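Local structure of alternansucrase (Leuconostoc mesenteroides, 6HVG) at residues Asp407-Ala412 and Tyr1270-Lys1275; Ser401-Val406 and Thr414-Thr419; Val1188-Val1193 and Gly1257-Leu1262; Pro545-Gly550 and Gly1166-Thr1171. The protein belongs to glycoside hydrolase family 70, combining a calcium-bearing core built around a TIM-type barrel with repeats of the choline- and cell-wall-binding kinds. All blocks are in the same frame, centred on the assembly; numbering follows the deposited sequence.

Contact 1 (Asp407-Ala412 and Tyr1270-Lys1275); sequences DGYLTA and YFNIAK
Gly408 and Tyr409 pass Asn1272 and Ala1274 as one irregular loop beside another, the two running 129° apart in direction, with the CA atoms of Gly408 and Ala1274 separated by 4.5 Å. One backbone hydrogen bond joins them directly, from Ile1273 N to Gly408 O over 3.2 Å, its donor tilted from the carbonyl plane. The main side-chain meeting is between Asn1272 and Tyr409. With CG of Asn1272 anti to its backbone N (chi1 -156°), the amide reaches over the tyrosine, and ND2 stands 3.3 Å above the ring plane, over its centre. Amide and ring planes are nearly perpendicular, at 82°. OD1 of the same amide accepts from Ala1274 N (3.0 Å) in an Asx turn, which fixes the amide's rotation and so the position of ND2. At the edge of the Tyr409 ring, Tyr1270 CB lies 3.7 Å from Tyr409 CE1, while the hydroxyl of Tyr409 is hydrogen-bonded to Arg543 O. Leu410 crosses Phe1271 at about a right angle, Leu410 CD1 lying 3.9 Å from Phe1271 CB. Nearby, a water accepts from Leu410 N and donates to Phe1271 O, the latter over 2.6 Å. Some 860 residues separate the two loops in sequence, consistent with the U-shaped chain course of this family, in which most domains combine early and late segments. Beyond the pair, the Phe1271 ring meets those of Phe1280 and Trp443, and Tyr409 packs on Leu1191 and Val1169 of the adjacent strands 1190-1197 and 1166-1175.

Contact 2 (Ser401-Val406 and Thr414-Thr419); sequences SSFENV and TWYRPT
A single antiparallel bridge between Phe403 and Tyr416, a non-hydrogen-bonded pair, lays the loop 401-406 beside the short strand 415-416. Backbone bonds flank it: Arg417 N gives to Ser402 O over 2.7 Å, and Glu404 N to Trp415 O over 3.0 Å, the second nearly straight. The Phe403 and Tyr416 side chains point the same way, but their rings are slid apart and barely overlap, with planes 19° apart and centroids 5.8 Å from each other. The touching atom is Tyr416 CB, 3.5 Å from Phe403 CD1; the tyrosine ring leads off to Asn393 O and Thr442 OG1, which its hydroxyl bonds. Strand 415-416 pairs on its other edge with strand 437-438 in a small antiparallel sheet, so strand 415-416 lies between the loop and strand 437-438. Next along, Glu404 lies alongside Trp415, its carboxylate turned 19° from the indole plane. OE1 takes a weak bond from Trp415 N (3.3 Å), while OE2 makes a salt bridge with Arg502, whose cation also sits on the Trp415 ring. Thr414 OG1, beside its backbone N (chi1 -78°), donates to Glu404 O at 3.0 Å from above the carbonyl plane and is itself bonded to Thr411 N.

Contact 3 (Val1188-Val1193 and Gly1257-Leu1262); sequences VNLLYV and GAYYVL
In Leu1190 CG stands anti to the carbonyl carbon (chi1 -54°), on the side facing the loop 1257-1262, and its methyls meet Ala1258 and Tyr1259; Val1261, with CG1 anti to its backbone N (chi1 -180°), straddles Leu1191. CD1 of Leu1190 rests on Ala1258 CB at 3.6 Å, and CD2 lies 3.7 Å from Tyr1259 OH, the leucine and tyrosine side chains crossing at a slant. On the valine, CG1 meets Leu1191 CB at 3.9 Å, whereas CG2 lies over the backbone near Leu1191 O and reaches Val1193 CG2 at 4.0 Å. That same Val1193 methyl also touches the edge of the Tyr1260 ring, 4.1 Å from CD2. The polar link between the segments is a water that donates to Leu1191 O and to Ala1258 O, each at 2.6 Å. Glu520 ties the two from outside, since its OE2 is hydrogen-bonded to both Tyr1192 OH and Gly1257 N. Strand 1190-1197 begins at a G1 beta bulge, Asn1189 and Leu1190 facing Ala1172, and forms the outer edge of a six-stranded antiparallel sheet next to strand 1166-1175; the loop 1257-1262 packs against it and, through Leu1262, bonds onward to Leu410 and Phe1271.

Contact 4 (Pro545-Gly550 and Gly1166-Thr1171); sequences PNTDSG and GKEVVT
The carboxylate of Glu1168 is the flat group that meets the turn at Asn546 and Thr547, and it does so through one oxygen: OE2 takes a hydrogen bond from a water at 2.9 Å, and the water donates its other bond to Asn546 O, also at 2.9 Å. The second oxygen, OE1, is gripped by Thr1196 OG1 and Ala1245 N, so that both oxygens of the buried carboxylate have partners. The contact sets a short 3-10 turn, 545-547, against strand 1166-1175 of an antiparallel sheet within the family 70 region. Asp548 N closes the turn on Pro545 O at 3.2 Å. Directly after it, Asp548 OD1 accepts from Gly550 N over 2.8 Å in an Asx turn, which shapes the way the chain leaves the 3-10 turn. Thr547 carries most of the direct touching. Its OG1, anti to the carbonyl carbon (chi1 -75°), makes a weak hydrogen bond of 3.3 Å to Val1169 O, an acceptor that Thr544 OG1 shares; Thr544 just precedes the turn, so two threonines three residues apart share one strand carbonyl, Thr547 only weakly. The other branch of Thr547 serves the apolar side. Here the threonine and Val1170 cross at a slant, and CG2 of Thr547 lies 3.9 Å from Val1170 CG1, with OG1 equally far from that methyl.

All four contacts are largely buried and lie on the same side of the chain's centre. Contacts 3 and 4 share one sheet: they take the adjacent strands 1190-1197 and 1166-1175, joined by a probable bond from Val1170 N to Tyr1192 O, and each covers its strand with a loop. Contacts 1 and 2 pack farther out, where Ile1273 CD1 reaches Phe403 CB at 3.3 Å. Contact 1 also meets contact 3, through a probable hydrogen bond between Ala412 N and Tyr1260 O. Their chemistry differs accordingly: contact 2 relies on backbone pairing, contact 1 on an amide over a ring, contact 3 on aliphatic packing bridged by water, and the small contact 4 on a threonine and a water.

Contact 1 (Asp407-Ala412 and Tyr1270-Lys1275)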
loop_
_atom_site.group_PDB
_atom_site.type_symbol
_atom_site.label_atom_id
_atom_site.label_comp_id
_atom_site.label_asym_id
_atom_site.label_seq_id
_atom_site.Cartn_x
_atom_site.Cartn_y
_atom_site.Cartn_z
ATOM N N ASP A 407 5.664 28.367 -14.605
ATOM C CA ASP A 407 5.808 28.247 -16.080
ATOM C C ASP A 407 4.813 29.075 -16.864
ATOM O O ASP A 407 4.353 28.662 -17.931
ATOM C CB ASP A 407 5.760 26.772 -16.539
ATOM C CG ASP A 407 6.989 25.987 -16.115
ATOM O OD1 ASP A 407 7.975 26.615 -15.665
ATOM O OD2 ASP A 407 6.971 24.743 -16.237
ATOM N N GLY A 408 4.503 30.251 -16.329
ATOM C CA GLY A 408 3.556 31.160 -16.966
ATOM C C GLY A 408 2.114 31.024 -16.523
ATOM O O GLY A 408 1.339 31.969 -16.622
ATOM N N TYR A 409 1.740 29.844 -16.053
ATOM C CA TYR A 409 0.372 29.595 -15.651
ATOM C C TYR A 409 0.099 30.180 -14.274
ATOM O O TYR A 409 1.043 30.467 -13.534
ATOM C CB TYR A 409 0.114 28.110 -15.633
ATOM C CG TYR A 409 0.161 27.504 -16.991
ATOM C CD1 TYR A 409 -0.962 27.466 -17.794
ATOM C CD2 TYR A 409 1.332 26.992 -17.492
ATOM C CE1 TYR A 409 -0.920 26.920 -19.055
ATOM C CE2 TYR A 409 1.382 26.431 -18.756
ATOM C CZ TYR A 409 0.250 26.400 -19.529
ATOM O OH TYR A 409 0.285 25.837 -20.780
ATOM N N LEU A 410 -1.186 30.369 -13.958
ATOM C CA LEU A 410 -1.594 30.914 -12.680
ATOM C C LEU A 410 -2.178 29.827 -11.805
ATOM O O LEU A 410 -2.647 28.832 -12.307
ATOM C CB LEU A 410 -2.653 32.000 -12.871
ATOM C CG LEU A 410 -2.388 33.105 -13.886
ATOM C CD1 LEU A 410 -3.527 34.092 -13.841
ATOM C CD2 LEU A 410 -1.071 33.809 -13.627
ATOM N N THR A 411 -2.166 30.043 -10.496
ATOM C CA THR A 411 -2.690 29.084 -9.544
ATOM C C THR A 411 -3.724 29.741 -8.635
ATOM O O THR A 411 -3.801 30.938 -8.566
ATOM C CB THR A 411 -1.538 28.426 -8.696
ATOM O OG1 THR A 411 -0.826 29.404 -7.930
ATOM C CG2 THR A 411 -0.529 27.720 -9.593
ATOM N N ALA A 412 -4.495 28.940 -7.921
ATOM C CA ALA A 412 -5.528 29.463 -7.023
ATOM C C ALA A 412 -4.969 30.451 -5.969
ATOM O O ALA A 412 -5.624 31.436 -5.612
ATOM C CB ALA A 412 -6.251 28.309 -6.330
ATOM N N TYR A 1270 -6.275 27.708 -20.586
ATOM C CA TYR A 1270 -5.673 28.022 -19.294
ATOM C C TYR A 1270 -5.054 29.402 -19.362
ATOM O O TYR A 1270 -4.542 29.801 -20.396
ATOM C CB TYR A 1270 -4.613 26.983 -18.918
ATOM C CG TYR A 1270 -5.143 25.615 -18.452
ATOM C CD1 TYR A 1270 -5.409 24.599 -19.362
ATOM C CD2 TYR A 1270 -5.347 25.331 -17.103
ATOM C CE1 TYR A 1270 -5.864 23.359 -18.951
ATOM C CE2 TYR A 1270 -5.812 24.091 -16.694
ATOM C CZ TYR A 1270 -6.051 23.116 -17.626
ATOM O OH TYR A 1270 -6.527 21.902 -17.229
ATOM N N PHE A 1271 -5.088 30.145 -18.273
ATOM C CA PHE A 1271 -4.488 31.481 -18.296
ATOM C C PHE A 1271 -2.973 31.377 -18.384
ATOM O O PHE A 1271 -2.368 30.490 -17.784
ATOM C CB PHE A 1271 -4.921 32.312 -17.068
ATOM C CG PHE A 1271 -6.420 32.413 -16.911
ATOM C CD1 PHE A 1271 -7.177 33.015 -17.904
ATOM C CD2 PHE A 1271 -7.067 31.854 -15.823
ATOM C CE1 PHE A 1271 -8.542 33.079 -17.801
ATOM C CE2 PHE A 1271 -8.445 31.928 -15.711
ATOM C CZ PHE A 1271 -9.180 32.536 -16.694
ATOM N N ASN A 1272 -2.364 32.280 -19.143
ATOM C CA ASN A 1272 -0.912 32.325 -19.263
ATOM C C ASN A 1272 -0.381 33.730 -19.525
ATOM O O ASN A 1272 -1.042 34.536 -20.185
ATOM C CB ASN A 1272 -0.435 31.366 -20.364
ATOM C CG ASN A 1272 1.012 30.930 -20.170
ATOM O OD1 ASN A 1272 1.931 31.606 -20.601
ATOM N ND2 ASN A 1272 1.213 29.812 -19.490
ATOM N N ILE A 1273 0.828 34.000 -19.029
ATOM C CA ILE A 1273 1.455 35.331 -19.137
ATOM C C ILE A 1273 2.949 35.301 -19.509
ATOM O O ILE A 1273 3.646 36.293 -19.347
ATOM C CB ILE A 1273 1.332 36.082 -17.804
ATOM C CG1 ILE A 1273 1.742 35.154 -16.664
ATOM C CG2 ILE A 1273 -0.085 36.608 -17.607
ATOM C CD1 ILE A 1273 2.435 35.851 -15.532
ATOM N N ALA A 1274 3.438 34.176 -20.024
ATOM C CA ALA A 1274 4.879 33.979 -20.211
ATOM C C ALA A 1274 5.433 34.831 -21.345
ATOM O O ALA A 1274 6.457 35.502 -21.185
ATOM C CB ALA A 1274 5.190 32.509 -20.448
ATOM N N LYS A 1275 4.747 34.802 -22.480
ATOM C CA LYS A 1275 5.149 35.570 -23.648
ATOM C C LYS A 1275 4.048 36.556 -24.014
ATOM O O LYS A 1275 2.889 36.168 -24.172
ATOM C CB LYS A 1275 5.429 34.638 -24.821
ATOM C CG LYS A 1275 6.578 33.677 -24.580
ATOM C CD LYS A 1275 6.820 32.802 -25.799
ATOM C CE LYS A 1275 7.503 31.499 -25.422
ATOM N NZ LYS A 1275 7.330 30.464 -26.480
HETATM O O HOH W 1 -3.489 29.307 -15.771
#

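Contact 2 (Ser401-Val406 and Thr414-Thr419)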
loop_
_atom_site.group_PDB
_atom_site.type_symbol
_atom_site.label_atom_id
_atom_site.label_comp_id
_atom_site.label_asym_id
_atom_site.label_seq_id
_atom_site.Cartn_x
_atom_site.Cartn_y
_atom_site.Cartn_z
ATOM N N SER A 401 6.330 39.733 -13.983
ATOM C CA SER A 401 6.554 40.778 -12.965
ATOM C C SER A 401 5.369 40.920 -12.035
ATOM O O SER A 401 5.514 40.865 -10.815
ATOM C CB SER A 401 6.807 42.139 -13.604
ATOM O OG SER A 401 8.045 42.150 -14.275
ATOM N N SER A 402 4.194 41.091 -12.634
ATOM C CA SER A 402 2.968 41.412 -11.894
ATOM C C SER A 402 2.135 40.203 -11.470
ATOM O O SER A 402 1.112 40.381 -10.813
ATOM C CB SER A 402 2.101 42.362 -12.725
ATOM O OG SER A 402 2.724 43.614 -12.827
ATOM N N PHE A 403 2.565 38.993 -11.837
ATOM C CA PHE A 403 1.819 37.763 -11.510
ATOM C C PHE A 403 2.714 36.672 -10.949
ATOM O O PHE A 403 3.665 36.268 -11.605
ATOM C CB PHE A 403 1.169 37.199 -12.775
ATOM C CG PHE A 403 -0.130 37.851 -13.159
ATOM C CD1 PHE A 403 -1.271 37.582 -12.451
ATOM C CD2 PHE A 403 -0.202 38.698 -14.265
ATOM C CE1 PHE A 403 -2.459 38.161 -12.816
ATOM C CE2 PHE A 403 -1.388 39.274 -14.638
ATOM C CZ PHE A 403 -2.522 39.004 -13.914
ATOM N N GLU A 404 2.399 36.176 -9.758
ATOM C CA GLU A 404 3.059 34.976 -9.238
ATOM C C GLU A 404 2.576 33.802 -10.064
ATOM O O GLU A 404 1.379 33.675 -10.319
ATOM C CB GLU A 404 2.742 34.757 -7.749
ATOM C CG GLU A 404 3.433 35.753 -6.809
ATOM C CD GLU A 404 3.010 35.612 -5.353
ATOM O OE1 GLU A 404 2.145 34.768 -5.028
ATOM O OE2 GLU A 404 3.573 36.335 -4.507
ATOM N N ASN A 405 3.488 32.928 -10.465
ATOM C CA ASN A 405 3.157 31.892 -11.438
ATOM C C ASN A 405 4.099 30.698 -11.431
ATOM O O ASN A 405 5.137 30.709 -10.795
ATOM C CB ASN A 405 3.169 32.509 -12.830
ATOM C CG ASN A 405 4.569 32.851 -13.305
ATOM O OD1 ASN A 405 5.096 32.246 -14.247
ATOM N ND2 ASN A 405 5.168 33.829 -12.674
ATOM N N VAL A 406 3.708 29.670 -12.169
ATOM C CA VAL A 406 4.547 28.513 -12.461
ATOM C C VAL A 406 4.500 28.326 -13.973
ATOM O O VAL A 406 3.424 28.159 -14.554
ATOM C CB VAL A 406 4.009 27.255 -11.765
ATOM C CG1 VAL A 406 4.977 26.080 -11.926
ATOM C CG2 VAL A 406 3.733 27.539 -10.289
ATOM N N THR A 414 -2.250 32.263 -6.327
ATOM C CA THR A 414 -1.514 33.356 -6.995
ATOM C C THR A 414 -1.884 34.700 -6.418
ATOM O O THR A 414 -3.062 34.980 -6.176
ATOM C CB THR A 414 -1.822 33.412 -8.511
ATOM O OG1 THR A 414 -1.090 32.400 -9.194
ATOM C CG2 THR A 414 -1.407 34.756 -9.116
ATOM N N TRP A 415 -0.861 35.519 -6.200
ATOM C CA TRP A 415 -1.016 36.928 -5.918
ATOM C C TRP A 415 -0.517 37.699 -7.135
ATOM O O TRP A 415 0.391 37.233 -7.835
ATOM C CB TRP A 415 -0.217 37.305 -4.668
ATOM C CG TRP A 415 -0.831 36.829 -3.377
ATOM C CD1 TRP A 415 -1.460 35.634 -3.154
ATOM C CD2 TRP A 415 -0.859 37.535 -2.132
ATOM N NE1 TRP A 415 -1.899 35.573 -1.867
ATOM C CE2 TRP A 415 -1.538 36.726 -1.216
ATOM C CE3 TRP A 415 -0.384 38.774 -1.707
ATOM C CZ2 TRP A 415 -1.755 37.116 0.114
ATOM C CZ3 TRP A 415 -0.603 39.167 -0.380
ATOM C CH2 TRP A 415 -1.268 38.333 0.508
ATOM N N TYR A 416 -1.124 38.864 -7.385
ATOM C CA TYR A 416 -0.762 39.720 -8.512
ATOM C C TYR A 416 -0.594 41.170 -8.065
ATOM O O TYR A 416 -0.918 41.511 -6.926
ATOM C CB TYR A 416 -1.790 39.605 -9.652
ATOM C CG TYR A 416 -3.072 40.367 -9.444
ATOM C CD1 TYR A 416 -3.976 39.993 -8.474
ATOM C CD2 TYR A 416 -3.380 41.481 -10.230
ATOM C CE1 TYR A 416 -5.150 40.700 -8.280
ATOM C CE2 TYR A 416 -4.560 42.186 -10.050
ATOM C CZ TYR A 416 -5.439 41.790 -9.073
ATOM O OH TYR A 416 -6.614 42.485 -8.885
ATOM N N ARG A 417 -0.072 42.011 -8.960
ATOM C CA ARG A 417 0.114 43.428 -8.685
ATOM C C ARG A 417 -1.000 44.219 -9.344
ATOM O O ARG A 417 -0.988 44.379 -10.558
ATOM C CB ARG A 417 1.475 43.903 -9.211
ATOM C CG ARG A 417 1.793 45.361 -8.885
ATOM C CD ARG A 417 2.959 45.914 -9.690
ATOM N NE ARG A 417 3.244 47.312 -9.333
ATOM C CZ ARG A 417 4.168 48.073 -9.915
ATOM N NH1 ARG A 417 4.906 47.599 -10.911
ATOM N NH2 ARG A 417 4.354 49.313 -9.490
ATOM N N PRO A 418 -1.972 44.714 -8.557
ATOM C CA PRO A 418 -2.993 45.572 -9.175
ATOM C C PRO A 418 -2.429 46.927 -9.523
ATOM O O PRO A 418 -1.483 47.350 -8.901
ATOM C CB PRO A 418 -4.061 45.718 -8.076
ATOM C CG PRO A 418 -3.317 45.505 -6.815
ATOM C CD PRO A 418 -2.266 44.471 -7.136
ATOM N N THR A 419 -3.015 47.599 -10.502
ATOM C CA THR A 419 -2.558 48.927 -10.891
ATOM C C THR A 419 -2.487 49.877 -9.680
ATOM O O THR A 419 -1.453 50.504 -9.430
ATOM C CB THR A 419 -3.475 49.512 -11.995
ATOM O OG1 THR A 419 -3.455 48.644 -13.133
ATOM C CG2 THR A 419 -3.013 50.902 -12.427
#

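Contact 3 (Val1188-Val1193 and Gly1257-Leu1262)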
loop_
_atom_site.group_PDB
_atom_site.type_symbol
_atom_site.label_atom_id
_atom_site.label_comp_id
_atom_site.label_asym_id
_atom_site.label_seq_id
_atom_site.Cartn_x
_atom_site.Cartn_y
_atom_site.Cartn_z
ATOM N N VAL A 1188 -7.886 13.586 -16.560
ATOM C CA VAL A 1188 -7.206 13.158 -17.762
ATOM C C VAL A 1188 -6.616 14.364 -18.481
ATOM O O VAL A 1188 -7.306 15.360 -18.701
ATOM C CB VAL A 1188 -8.172 12.402 -18.673
ATOM C CG1 VAL A 1188 -7.471 11.891 -19.923
ATOM C CG2 VAL A 1188 -8.781 11.234 -17.917
ATOM N N ASN A 1189 -5.335 14.271 -18.834
ATOM C CA ASN A 1189 -4.610 15.331 -19.521
ATOM C C ASN A 1189 -4.838 16.728 -18.951
ATOM O O ASN A 1189 -4.977 17.675 -19.708
ATOM C CB ASN A 1189 -4.936 15.306 -21.004
ATOM C CG ASN A 1189 -4.511 14.007 -21.669
ATOM O OD1 ASN A 1189 -3.369 13.605 -21.608
ATOM N ND2 ASN A 1189 -5.429 13.369 -22.339
ATOM N N LEU A 1190 -4.855 16.849 -17.622
ATOM C CA LEU A 1190 -5.021 18.150 -16.939
ATOM C C LEU A 1190 -3.687 18.766 -16.529
ATOM O O LEU A 1190 -2.722 18.055 -16.262
ATOM C CB LEU A 1190 -5.869 18.021 -15.669
ATOM C CG LEU A 1190 -7.247 17.377 -15.821
ATOM C CD1 LEU A 1190 -7.975 17.435 -14.490
ATOM C CD2 LEU A 1190 -8.064 18.051 -16.896
ATOM N N LEU A 1191 -3.641 20.089 -16.473
ATOM C CA LEU A 1191 -2.430 20.771 -16.060
ATOM C C LEU A 1191 -2.359 20.737 -14.541
ATOM O O LEU A 1191 -3.360 20.921 -13.834
ATOM C CB LEU A 1191 -2.352 22.210 -16.601
ATOM C CG LEU A 1191 -2.343 22.425 -18.124
ATOM C CD1 LEU A 1191 -1.690 23.758 -18.480
ATOM C CD2 LEU A 1191 -1.658 21.315 -18.891
ATOM N N TYR A 1192 -1.148 20.497 -14.053
ATOM C CA TYR A 1192 -0.914 20.228 -12.640
ATOM C C TYR A 1192 0.427 20.812 -12.274
ATOM O O TYR A 1192 1.340 20.809 -13.098
ATOM C CB TYR A 1192 -0.884 18.722 -12.412
ATOM C CG TYR A 1192 -1.051 18.282 -10.990
ATOM C CD1 TYR A 1192 -2.302 18.160 -10.434
ATOM C CD2 TYR A 1192 0.034 17.923 -10.228
ATOM C CE1 TYR A 1192 -2.468 17.731 -9.131
ATOM C CE2 TYR A 1192 -0.116 17.497 -8.931
ATOM C CZ TYR A 1192 -1.369 17.399 -8.385
ATOM O OH TYR A 1192 -1.516 16.980 -7.076
ATOM N N VAL A 1193 0.524 21.333 -11.054
ATOM C CA VAL A 1193 1.783 21.826 -10.525
ATOM C C VAL A 1193 2.399 20.700 -9.726
ATOM O O VAL A 1193 1.847 20.274 -8.730
ATOM C CB VAL A 1193 1.582 23.031 -9.600
ATOM C CG1 VAL A 1193 2.876 23.389 -8.897
ATOM C CG2 VAL A 1193 1.100 24.223 -10.395
ATOM N N GLY A 1257 -5.181 19.488 -6.454
ATOM C CA GLY A 1257 -6.464 19.592 -7.100
ATOM C C GLY A 1257 -6.368 19.459 -8.607
ATOM O O GLY A 1257 -5.314 19.717 -9.203
ATOM N N ALA A 1258 -7.475 19.050 -9.220
ATOM C CA ALA A 1258 -7.527 18.908 -10.661
ATOM C C ALA A 1258 -7.408 20.251 -11.379
ATOM O O ALA A 1258 -6.915 20.315 -12.511
ATOM C CB ALA A 1258 -8.818 18.225 -11.065
ATOM N N TYR A 1259 -7.875 21.330 -10.737
ATOM C CA TYR A 1259 -7.867 22.662 -11.382
ATOM C C TYR A 1259 -7.256 23.735 -10.491
ATOM O O TYR A 1259 -7.787 24.825 -10.371
ATOM C CB TYR A 1259 -9.279 23.039 -11.835
ATOM C CG TYR A 1259 -9.841 22.048 -12.825
ATOM C CD1 TYR A 1259 -9.363 22.012 -14.124
ATOM C CD2 TYR A 1259 -10.835 21.128 -12.457
ATOM C CE1 TYR A 1259 -9.851 21.100 -15.038
ATOM C CE2 TYR A 1259 -11.338 20.210 -13.370
ATOM C CZ TYR A 1259 -10.841 20.201 -14.659
ATOM O OH TYR A 1259 -11.321 19.288 -15.581
ATOM N N TYR A 1260 -6.135 23.405 -9.857
ATOM C CA TYR A 1260 -5.310 24.368 -9.132
ATOM C C TYR A 1260 -4.609 25.285 -10.139
ATOM O O TYR A 1260 -4.310 26.429 -9.820
ATOM C CB TYR A 1260 -4.293 23.608 -8.281
ATOM C CG TYR A 1260 -3.350 24.441 -7.448
ATOM C CD1 TYR A 1260 -3.815 25.176 -6.382
ATOM C CD2 TYR A 1260 -1.988 24.455 -7.705
ATOM C CE1 TYR A 1260 -2.958 25.914 -5.612
ATOM C CE2 TYR A 1260 -1.118 25.202 -6.942
ATOM C CZ TYR A 1260 -1.604 25.929 -5.904
ATOM O OH TYR A 1260 -0.736 26.684 -5.137
ATOM N N VAL A 1261 -4.343 24.762 -11.337
ATOM C CA VAL A 1261 -3.885 25.569 -12.462
ATOM C C VAL A 1261 -5.124 26.178 -13.107
ATOM O O VAL A 1261 -6.003 25.454 -13.564
ATOM C CB VAL A 1261 -3.145 24.736 -13.517
ATOM C CG1 VAL A 1261 -2.673 25.622 -14.671
ATOM C CG2 VAL A 1261 -1.954 24.002 -12.909
ATOM N N LEU A 1262 -5.195 27.508 -13.138
ATOM C CA LEU A 1262 -6.446 28.210 -13.422
ATOM C C LEU A 1262 -6.821 28.256 -14.888
ATOM O O LEU A 1262 -5.980 28.416 -15.762
ATOM C CB LEU A 1262 -6.391 29.620 -12.870
ATOM C CG LEU A 1262 -6.240 29.679 -11.353
ATOM C CD1 LEU A 1262 -5.982 31.094 -10.864
ATOM C CD2 LEU A 1262 -7.481 29.112 -10.709
HETATM O O HOH W 2 -5.760 21.586 -14.465
#

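Contact 4 (Pro545-Gly550 and Gly1166-Thr1171)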
loop_
_atom_site.group_PDB
_atom_site.type_symbol
_atom_site.label_atom_id
_atom_site.label_comp_id
_atom_site.label_asym_id
_atom_site.label_seq_id
_atom_site.Cartn_x
_atom_site.Cartn_y
_atom_site.Cartn_z
ATOM N N PRO A 545 5.552 22.303 -22.981
ATOM C CA PRO A 545 6.691 21.775 -23.725
ATOM C C PRO A 545 7.959 21.501 -22.870
ATOM O O PRO A 545 8.736 20.632 -23.228
ATOM C CB PRO A 545 6.945 22.855 -24.780
ATOM C CG PRO A 545 6.480 24.114 -24.139
ATOM C CD PRO A 545 5.332 23.738 -23.250
ATOM N N ASN A 546 8.166 22.229 -21.771
ATOM C CA ASN A 546 9.337 21.990 -20.894
ATOM C C ASN A 546 9.331 20.588 -20.300
ATOM O O ASN A 546 10.367 20.024 -19.959
ATOM C CB ASN A 546 9.379 22.999 -19.731
ATOM C CG ASN A 546 9.416 24.440 -20.204
ATOM O OD1 ASN A 546 9.631 24.714 -21.384
ATOM N ND2 ASN A 546 9.229 25.358 -19.284
ATOM N N THR A 547 8.126 20.049 -20.182
ATOM C CA THR A 547 7.839 18.789 -19.544
ATOM C C THR A 547 7.768 17.629 -20.530
ATOM O O THR A 547 7.600 16.486 -20.134
ATOM C CB THR A 547 6.516 18.962 -18.814
ATOM O OG1 THR A 547 6.773 19.747 -17.637
ATOM C CG2 THR A 547 5.876 17.620 -18.446
ATOM N N ASP A 548 7.936 17.914 -21.814
ATOM C CA ASP A 548 7.815 16.904 -22.856
ATOM C C ASP A 548 9.052 16.009 -22.752
ATOM O O ASP A 548 10.162 16.501 -22.583
ATOM C CB ASP A 548 7.710 17.597 -24.214
ATOM C CG ASP A 548 7.345 16.676 -25.340
ATOM O OD1 ASP A 548 8.022 15.663 -25.519
ATOM O OD2 ASP A 548 6.397 16.983 -26.084
ATOM N N SER A 549 8.856 14.700 -22.857
ATOM C CA SER A 549 9.960 13.743 -22.731
ATOM C C SER A 549 10.594 13.291 -24.054
ATOM O O SER A 549 11.476 12.453 -24.059
ATOM C CB SER A 549 9.461 12.514 -21.990
ATOM O OG SER A 549 8.807 11.607 -22.867
ATOM N N GLY A 550 10.126 13.811 -25.174
ATOM C CA GLY A 550 10.656 13.431 -26.471
ATOM C C GLY A 550 10.304 12.021 -26.861
ATOM O O GLY A 550 11.146 11.302 -27.392
ATOM N N GLY A 1166 11.765 22.561 -6.704
ATOM C CA GLY A 1166 11.338 23.467 -7.760
ATOM C C GLY A 1166 10.092 22.974 -8.485
ATOM O O GLY A 1166 10.016 21.793 -8.866
ATOM N N LYS A 1167 9.133 23.886 -8.703
ATOM C CA LYS A 1167 7.835 23.534 -9.296
ATOM C C LYS A 1167 7.818 23.744 -10.787
ATOM O O LYS A 1167 8.453 24.647 -11.285
ATOM C CB LYS A 1167 6.699 24.355 -8.686
ATOM C CG LYS A 1167 6.597 24.282 -7.170
ATOM C CD LYS A 1167 5.333 24.974 -6.664
ATOM C CE LYS A 1167 5.320 25.022 -5.152
ATOM N NZ LYS A 1167 3.996 25.415 -4.625
ATOM N N GLU A 1168 7.112 22.865 -11.484
ATOM C CA GLU A 1168 6.852 22.988 -12.919
ATOM C C GLU A 1168 5.402 22.604 -13.170
ATOM O O GLU A 1168 4.753 22.000 -12.306
ATOM C CB GLU A 1168 7.709 22.051 -13.750
ATOM C CG GLU A 1168 9.204 22.291 -13.702
ATOM C CD GLU A 1168 9.959 21.250 -14.517
ATOM O OE1 GLU A 1168 10.170 20.135 -13.986
ATOM O OE2 GLU A 1168 10.307 21.509 -15.699
ATOM N N VAL A 1169 4.895 22.974 -14.344
ATOM C CA VAL A 1169 3.538 22.629 -14.712
ATOM C C VAL A 1169 3.620 21.478 -15.689
ATOM O O VAL A 1169 4.185 21.617 -16.763
ATOM C CB VAL A 1169 2.758 23.817 -15.320
ATOM C CG1 VAL A 1169 1.383 23.377 -15.791
ATOM C CG2 VAL A 1169 2.612 24.926 -14.298
ATOM N N VAL A 1170 3.051 20.343 -15.296
ATOM C CA VAL A 1170 3.018 19.133 -16.123
ATOM C C VAL A 1170 1.591 18.904 -16.622
ATOM O O VAL A 1170 0.646 19.485 -16.080
ATOM C CB VAL A 1170 3.459 17.863 -15.322
ATOM C CG1 VAL A 1170 4.828 18.058 -14.691
ATOM C CG2 VAL A 1170 2.422 17.482 -14.255
ATOM N N THR A 1171 1.456 18.064 -17.648
ATOM C CA THR A 1171 0.161 17.548 -18.084
ATOM C C THR A 1171 0.011 16.131 -17.523
ATOM O O THR A 1171 0.798 15.244 -17.853
ATOM C CB THR A 1171 0.051 17.513 -19.618
ATOM O OG1 THR A 1171 0.014 18.840 -20.121
ATOM C CG2 THR A 1171 -1.227 16.834 -20.047
HETATM O O HOH W 3 11.108 19.263 -17.295
#